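Local coordinates for protein tRNA-5-methyluridine(54) 2-sulfurtransferase (Pyrococcus horikoshii, PDB 3VRH) that catalyses the ATP-dependent 2-thiolation of 5-methyluridine 54 in the T loop of tRNA, a modification that stabilises tRNA against heat in thermophiles, at residues A[50-55]-A[62-67]. Residues are numbered along the deposited sequence; the frame is centred on the assembly and turned at random.
Sequences ILVAVS and VTAYVL. With BCN (bicine), chain D.
Val52, on strand 49-53, sets its whole branched side chain against Ala64 and Leu67 of helix 58-69. From the strand its CB heads for the helix and stands 4.1 Å from Ala64 CB. Beyond it the two methyls part. CG1, anti to the backbone N (chi1 -179°), comes to 3.9 Å from Ala64 CB and also faces Thr63 CG2. CG2 turns the other way along the helix and meets Leu67 CD1 at 4.0 Å, the two side chains crossing at a slant. Flanking it, Ile50 CG2 lies 4.4 Å from the same Leu67 CD1, and Val54 CG1 approaches Ala64 CB at 4.3 Å. Strand and helix run roughly antiparallel, 152° between their directions, with axes 8.7 Å apart; the backbones come nearest at Val52 and Ala64, consistent with the latter's small side chain. They open the beta-alpha-beta unit that strand 73-80 completes, in the PP-loop domain: Cys76 of that strand touches Val54 and Ala64, and helix 23-40 packs on Val62, Val66 and Leu67. Thr63 OG1 hydrogen-bonds to Asp59 O, leaving its methyl for Val52. At the strand's end bicine O6 donates to Ala53 O (2.8 Å), and Ser55 OG shares a hydrogen bond with bicine O4. Ala53 also binds ATP, consistent with bicine sitting in part of the nucleotide site. Between residues 50-55 and 62-67 there is no hydrogen bond; buried methyls make the contact apolar, while polar contacts with bicine gather at the strand's C-terminal end and the following turn, where Ser60 OG also bonds Ser55 N.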
ATOM      1  N   ILE A  50      31.196  -0.061  15.398  1.00 30.15           N
ATOM      2  CA  ILE A  50      30.003  -0.499  14.689  1.00 32.68           C
ATOM      3  C   ILE A  50      30.031  -1.987  14.378  1.00 32.75           C
ATOM      4  O   ILE A  50      31.050  -2.526  13.944  1.00 30.09           O
ATOM      5  CB  ILE A  50      29.841   0.293  13.398  1.00 26.15           C
ATOM      6  CG1 ILE A  50      29.935   1.791  13.714  1.00 31.44           C
ATOM      7  CG2 ILE A  50      28.528  -0.076  12.722  1.00 25.21           C
ATOM      8  CD1 ILE A  50      30.466   2.652  12.570  1.00 28.97           C
ATOM      9  N   LEU A  51      28.904  -2.647  14.608  1.00 26.91           N
ATOM     10  CA  LEU A  51      28.776  -4.060  14.304  1.00 24.81           C
ATOM     11  C   LEU A  51      27.893  -4.247  13.069  1.00 25.77           C
ATOM     12  O   LEU A  51      26.803  -3.676  13.001  1.00 21.46           O
ATOM     13  CB  LEU A  51      28.160  -4.788  15.494  1.00 23.74           C
ATOM     14  CG  LEU A  51      27.962  -6.286  15.264  1.00 24.06           C
ATOM     15  CD1 LEU A  51      29.312  -6.982  15.239  1.00 27.37           C
ATOM     16  CD2 LEU A  51      27.017  -6.925  16.286  1.00 24.00           C
ATOM     17  N   VAL A  52      28.363  -5.019  12.087  1.00 25.71           N
ATOM     18  CA  VAL A  52      27.530  -5.339  10.913  1.00 26.61           C
ATOM     19  C   VAL A  52      27.221  -6.834  10.905  1.00 27.47           C
ATOM     20  O   VAL A  52      28.131  -7.675  10.954  1.00 24.09           O
ATOM     21  CB  VAL A  52      28.191  -4.940   9.575  1.00 24.56           C
ATOM     22  CG1 VAL A  52      27.274  -5.283   8.399  1.00 26.74           C
ATOM     23  CG2 VAL A  52      28.528  -3.458   9.566  1.00 25.59           C
ATOM     24  N   ALA A  53      25.933  -7.158  10.880  1.00 24.11           N
ATOM     25  CA  ALA A  53      25.493  -8.552  10.898  1.00 29.04           C
ATOM     26  C   ALA A  53      25.581  -9.058   9.490  1.00 26.82           C
ATOM     27  O   ALA A  53      24.807  -8.640   8.641  1.00 30.94           O
ATOM     28  CB  ALA A  53      24.046  -8.658  11.401  1.00 31.65           C
ATOM     29  N   VAL A  54      26.521  -9.949   9.227  1.00 26.58           N
ATOM     30  CA  VAL A  54      26.743 -10.384   7.853  1.00 26.10           C
ATOM     31  C   VAL A  54      26.196 -11.802   7.610  1.00 25.32           C
ATOM     32  O   VAL A  54      26.690 -12.783   8.162  1.00 23.89           O
ATOM     33  CB  VAL A  54      28.230 -10.212   7.437  1.00 27.02           C
ATOM     34  CG1 VAL A  54      28.652  -8.767   7.646  1.00 25.69           C
ATOM     35  CG2 VAL A  54      29.120 -11.082   8.268  1.00 27.25           C
ATOM     36  N   SER A  55      25.149 -11.889   6.794  1.00 19.73           N
ATOM     37  CA  SER A  55      24.483 -13.163   6.517  1.00 24.50           C
ATOM     38  C   SER A  55      25.202 -13.952   5.430  1.00 21.51           C
ATOM     39  O   SER A  55      24.919 -15.127   5.222  1.00 24.14           O
ATOM     40  CB  SER A  55      23.064 -12.886   6.018  1.00 22.47           C
ATOM     41  OG  SER A  55      23.146 -12.121   4.814  1.00 22.79           O
ATOM     42  N   VAL A  62      27.819  -5.579   1.296  1.00 22.37           N
ATOM     43  CA  VAL A  62      28.118  -4.277   0.719  1.00 22.68           C
ATOM     44  C   VAL A  62      28.117  -3.234   1.845  1.00 23.94           C
ATOM     45  O   VAL A  62      28.902  -2.280   1.834  1.00 22.22           O
ATOM     46  CB  VAL A  62      27.084  -3.925  -0.408  1.00 24.69           C
ATOM     47  CG1 VAL A  62      27.077  -2.429  -0.734  1.00 20.27           C
ATOM     48  CG2 VAL A  62      27.382  -4.746  -1.668  1.00 26.95           C
ATOM     49  N   THR A  63      27.240  -3.433   2.827  1.00 19.79           N
ATOM     50  CA  THR A  63      27.156  -2.511   3.948  1.00 18.88           C
ATOM     51  C   THR A  63      28.513  -2.487   4.650  1.00 26.22           C
ATOM     52  O   THR A  63      29.113  -1.424   4.803  1.00 25.44           O
ATOM     53  CB  THR A  63      26.070  -2.905   4.966  1.00 21.28           C
ATOM     54  OG1 THR A  63      24.780  -2.839   4.347  1.00 23.13           O
ATOM     55  CG2 THR A  63      26.082  -1.971   6.165  1.00 20.65           C
ATOM     56  N   ALA A  64      29.004  -3.655   5.049  1.00 22.51           N
ATOM     57  CA  ALA A  64      30.278  -3.719   5.772  1.00 23.00           C
ATOM     58  C   ALA A  64      31.417  -3.241   4.896  1.00 22.23           C
ATOM     59  O   ALA A  64      32.340  -2.584   5.373  1.00 26.02           O
ATOM     60  CB  ALA A  64      30.545  -5.124   6.264  1.00 22.76           C
ATOM     61  N   TYR A  65      31.340  -3.564   3.614  1.00 21.02           N
ATOM     62  CA  TYR A  65      32.358  -3.162   2.673  1.00 24.69           C
ATOM     63  C   TYR A  65      32.475  -1.639   2.600  1.00 29.72           C
ATOM     64  O   TYR A  65      33.576  -1.097   2.672  1.00 23.97           O
ATOM     65  CB  TYR A  65      32.095  -3.742   1.273  1.00 24.06           C
ATOM     66  CG  TYR A  65      33.240  -3.496   0.294  1.00 24.56           C
ATOM     67  CD1 TYR A  65      33.419  -2.247  -0.301  1.00 22.01           C
ATOM     68  CD2 TYR A  65      34.136  -4.508  -0.032  1.00 27.92           C
ATOM     69  CE1 TYR A  65      34.439  -2.006  -1.182  1.00 26.25           C
ATOM     70  CE2 TYR A  65      35.194  -4.275  -0.921  1.00 29.24           C
ATOM     71  CZ  TYR A  65      35.332  -3.018  -1.494  1.00 33.76           C
ATOM     72  OH  TYR A  65      36.356  -2.764  -2.376  1.00 29.94           O
ATOM     73  N   VAL A  66      31.346  -0.959   2.443  1.00 21.88           N
ATOM     74  CA  VAL A  66      31.357   0.486   2.258  1.00 25.98           C
ATOM     75  C   VAL A  66      31.653   1.252   3.546  1.00 26.18           C
ATOM     76  O   VAL A  66      32.405   2.224   3.520  1.00 24.42           O
ATOM     77  CB  VAL A  66      30.048   1.019   1.603  1.00 27.93           C
ATOM     78  CG1 VAL A  66      30.071   2.537   1.493  1.00 26.19           C
ATOM     79  CG2 VAL A  66      29.870   0.424   0.216  1.00 30.61           C
ATOM     80  N   LEU A  67      31.057   0.835   4.660  1.00 23.23           N
ATOM     81  CA  LEU A  67      31.369   1.472   5.938  1.00 27.27           C
ATOM     82  C   LEU A  67      32.877   1.426   6.187  1.00 29.26           C
ATOM     83  O   LEU A  67      33.456   2.391   6.676  1.00 32.67           O
ATOM     84  CB  LEU A  67      30.638   0.791   7.086  1.00 25.44           C
ATOM     85  CG  LEU A  67      29.121   0.998   7.118  1.00 29.51           C
ATOM     86  CD1 LEU A  67      28.543   0.345   8.340  1.00 22.14           C
ATOM     87  CD2 LEU A  67      28.763   2.460   7.083  1.00 26.99           C
TER
HETATM   88  N1  BCN D 403      20.555  -7.850   6.038  1.00 36.46           N
HETATM   89  C1  BCN D 403      19.892  -7.026   4.947  1.00 32.83           C
HETATM   90  C2  BCN D 403      18.507  -7.434   4.612  1.00 32.96           C
HETATM   91  O21 BCN D 403      17.827  -7.991   5.512  1.00 40.94           O
HETATM   92  O22 BCN D 403      18.046  -7.252   3.463  1.00 39.83           O
HETATM   93  C3  BCN D 403      21.270  -9.022   5.465  1.00 37.46           C
HETATM   94  C4  BCN D 403      21.630  -9.012   3.964  1.00 37.24           C
HETATM   95  O4  BCN D 403      22.625  -9.549   3.547  1.00 24.87           O
HETATM   96  C5  BCN D 403      21.505  -7.018   6.773  1.00 23.14           C
HETATM   97  C6  BCN D 403      21.999  -7.627   8.015  1.00 34.77           C
HETATM   98  O6  BCN D 403      22.533  -6.972   8.847  1.00 33.52           O